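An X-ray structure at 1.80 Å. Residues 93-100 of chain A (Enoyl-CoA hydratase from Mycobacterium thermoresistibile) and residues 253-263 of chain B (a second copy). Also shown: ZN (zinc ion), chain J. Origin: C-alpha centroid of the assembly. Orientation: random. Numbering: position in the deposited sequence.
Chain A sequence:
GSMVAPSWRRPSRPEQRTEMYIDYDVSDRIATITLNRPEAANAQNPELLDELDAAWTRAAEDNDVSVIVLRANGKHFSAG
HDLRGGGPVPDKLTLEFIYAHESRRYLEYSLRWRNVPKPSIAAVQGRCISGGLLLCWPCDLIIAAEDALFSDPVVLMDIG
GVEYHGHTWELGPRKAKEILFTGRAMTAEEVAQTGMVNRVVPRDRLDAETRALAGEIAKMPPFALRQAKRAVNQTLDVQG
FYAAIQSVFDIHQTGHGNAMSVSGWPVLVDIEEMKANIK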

# COMPACT_ATOMS: atom_id res chain seq x y z
N LEU A 93 32.54 -20.09 3.54
CA LEU A 93 31.10 -19.87 3.68
C LEU A 93 30.84 -18.37 3.59
O LEU A 93 31.46 -17.59 4.32
CB LEU A 93 30.63 -20.39 5.04
CG LEU A 93 29.14 -20.23 5.36
CD1 LEU A 93 28.29 -20.93 4.32
CD2 LEU A 93 28.83 -20.73 6.78
N THR A 94 29.94 -17.95 2.71
CA THR A 94 29.68 -16.52 2.51
C THR A 94 28.22 -16.24 2.75
O THR A 94 27.38 -17.14 2.67
CB THR A 94 30.05 -16.08 1.09
OG1 THR A 94 29.16 -16.71 0.16
CG2 THR A 94 31.53 -16.47 0.78
N LEU A 95 27.87 -14.98 3.02
CA LEU A 95 26.46 -14.64 3.17
C LEU A 95 25.68 -14.91 1.87
O LEU A 95 24.52 -15.31 1.91
CB LEU A 95 26.28 -13.17 3.61
CG LEU A 95 24.84 -12.82 3.98
CD1 LEU A 95 24.27 -13.70 5.10
CD2 LEU A 95 24.77 -11.34 4.34
N GLU A 96 26.32 -14.67 0.74
CA GLU A 96 25.72 -15.00 -0.56
C GLU A 96 25.19 -16.43 -0.59
O GLU A 96 24.08 -16.68 -1.10
CB GLU A 96 26.74 -14.83 -1.70
CG GLU A 96 26.12 -15.20 -3.05
CD GLU A 96 27.03 -14.97 -4.23
OE1 GLU A 96 28.21 -14.70 -4.01
OE2 GLU A 96 26.54 -15.06 -5.38
N PHE A 97 26.01 -17.37 -0.10
CA PHE A 97 25.65 -18.81 -0.08
C PHE A 97 24.44 -19.08 0.81
O PHE A 97 23.47 -19.76 0.41
CB PHE A 97 26.85 -19.64 0.41
CG PHE A 97 26.61 -21.13 0.45
CD1 PHE A 97 26.92 -21.93 -0.65
CD2 PHE A 97 26.12 -21.74 1.60
CE1 PHE A 97 26.75 -23.31 -0.60
CE2 PHE A 97 25.93 -23.13 1.65
CZ PHE A 97 26.24 -23.90 0.55
N ILE A 98 24.46 -18.52 2.02
CA ILE A 98 23.36 -18.67 2.97
C ILE A 98 22.09 -18.05 2.40
O ILE A 98 21.00 -18.64 2.45
CB ILE A 98 23.70 -18.01 4.32
CG1 ILE A 98 24.85 -18.76 5.00
CG2 ILE A 98 22.48 -17.98 5.24
CD1 ILE A 98 25.58 -17.94 6.05
N TYR A 99 22.23 -16.84 1.85
CA TYR A 99 21.10 -16.12 1.28
C TYR A 99 20.44 -16.96 0.15
O TYR A 99 19.21 -17.14 0.11
CB TYR A 99 21.57 -14.75 0.74
CG TYR A 99 20.47 -13.76 0.42
CD1 TYR A 99 20.26 -12.61 1.21
CD2 TYR A 99 19.68 -13.91 -0.70
CE1 TYR A 99 19.26 -11.69 0.92
CE2 TYR A 99 18.70 -12.98 -1.01
CZ TYR A 99 18.48 -11.88 -0.19
OH TYR A 99 17.47 -11.00 -0.50
N ALA A 100 21.26 -17.45 -0.77
CA ALA A 100 20.78 -18.25 -1.92
C ALA A 100 20.02 -19.49 -1.44
O ALA A 100 18.90 -19.78 -1.87
CB ALA A 100 21.97 -18.67 -2.80
N GLN B 253 22.52 -3.43 3.40
CA GLN B 253 23.32 -3.99 4.46
C GLN B 253 23.71 -5.46 4.22
O GLN B 253 24.77 -5.89 4.71
CB GLN B 253 22.64 -3.80 5.81
CG GLN B 253 22.50 -2.33 6.19
CD GLN B 253 23.84 -1.67 6.37
OE1 GLN B 253 24.79 -2.33 6.80
NE2 GLN B 253 23.94 -0.40 6.02
N THR B 254 22.87 -6.24 3.52
CA THR B 254 23.29 -7.62 3.17
C THR B 254 24.57 -7.58 2.31
O THR B 254 25.36 -8.52 2.34
CB THR B 254 22.18 -8.45 2.47
OG1 THR B 254 21.86 -7.87 1.19
CG2 THR B 254 20.95 -8.51 3.34
N GLY B 255 24.76 -6.50 1.54
CA GLY B 255 25.96 -6.32 0.69
C GLY B 255 27.18 -6.18 1.56
O GLY B 255 28.15 -6.89 1.38
N HIS B 256 27.12 -5.28 2.55
CA HIS B 256 28.17 -5.21 3.56
C HIS B 256 28.40 -6.54 4.25
O HIS B 256 29.55 -6.95 4.50
CB HIS B 256 27.81 -4.14 4.60
CG HIS B 256 27.92 -2.73 4.08
ND1 HIS B 256 29.04 -2.28 3.49
CD2 HIS B 256 27.01 -1.66 4.09
CE1 HIS B 256 28.86 -0.99 3.13
NE2 HIS B 256 27.63 -0.62 3.51
N GLY B 257 27.33 -7.24 4.62
CA GLY B 257 27.50 -8.52 5.30
C GLY B 257 28.22 -9.55 4.43
O GLY B 257 29.06 -10.34 4.90
N ASN B 258 27.88 -9.58 3.15
CA ASN B 258 28.58 -10.50 2.25
C ASN B 258 30.05 -10.10 2.06
O ASN B 258 30.95 -10.97 2.11
CB ASN B 258 27.90 -10.58 0.89
CG ASN B 258 28.48 -11.68 0.02
OD1 ASN B 258 28.50 -12.84 0.43
ND2 ASN B 258 28.97 -11.31 -1.15
N ALA B 259 30.29 -8.80 1.82
CA ALA B 259 31.66 -8.26 1.62
C ALA B 259 32.56 -8.65 2.80
O ALA B 259 33.70 -9.07 2.60
CB ALA B 259 31.65 -6.74 1.45
N MET B 260 32.02 -8.50 4.01
CA MET B 260 32.77 -8.89 5.24
C MET B 260 33.02 -10.40 5.30
O MET B 260 34.12 -10.84 5.69
CB MET B 260 32.01 -8.43 6.50
CG MET B 260 31.91 -6.91 6.59
SD MET B 260 30.83 -6.37 7.93
CE MET B 260 32.03 -6.54 9.25
N SER B 261 32.01 -11.20 4.91
CA SER B 261 32.16 -12.67 4.91
C SER B 261 33.23 -13.14 3.91
O SER B 261 33.85 -14.18 4.13
CB SER B 261 30.82 -13.40 4.68
OG SER B 261 30.40 -13.40 3.31
N VAL B 262 33.45 -12.39 2.84
CA VAL B 262 34.43 -12.75 1.80
C VAL B 262 35.82 -12.29 2.21
O VAL B 262 36.80 -13.03 2.04
CB VAL B 262 34.07 -12.13 0.42
CG1 VAL B 262 35.24 -12.23 -0.57
CG2 VAL B 262 32.81 -12.79 -0.14
N SER B 263 35.91 -11.06 2.73
CA SER B 263 37.18 -10.45 3.11
C SER B 263 37.05 -9.76 4.45
O SER B 263 38.05 -9.27 4.97
CB SER B 263 37.60 -9.43 2.05
OG SER B 263 36.61 -8.43 1.91
ZN ZN J . 26.79 1.25 3.17
O HOH W 1 28.15 1.52 1.51

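The first turn of the chain A helix docks against the flank of the chain B helix, the axes approaching to 9.3 Å with their directions 127° apart. Along chain B, Thr B254 comes first. Its backbone O lies 3.5 Å from Leu A95 CD2, and its CG2 meets Tyr A99 CE1 obliquely at 4.3 Å, a purely apolar touch. His B256 points its CA-to-CB bond away from chain A and instead binds zinc through NE2 at 2.1 Å. Gly B257 makes room: an ideal CB here would fall 3.0 Å from Leu A95 CD2, a clash, so the bare backbone helps form the hole that Leu A95 fills among Thr B254, Gly B257, Asn B258 and Ser B261.

The polar rule follows. Backbone NH groups in a helix's first turn lack partners one turn earlier, and chain B supplies two. Asn B258 OD1 accepts from Glu A96 N at 2.9 Å; Ser B261 OG accepts from Leu A95 N at 3.0 Å, while donating its own proton to Asn B258 O at 2.8 Å. Thr A94, the N-cap, serves the next amide itself, with OG1 accepting from Phe A97 N at 3.2 Å. Finally, Val B262 CG2 rests 4.0 Å from Thr A94 CG2, closing the contact with methyl packing.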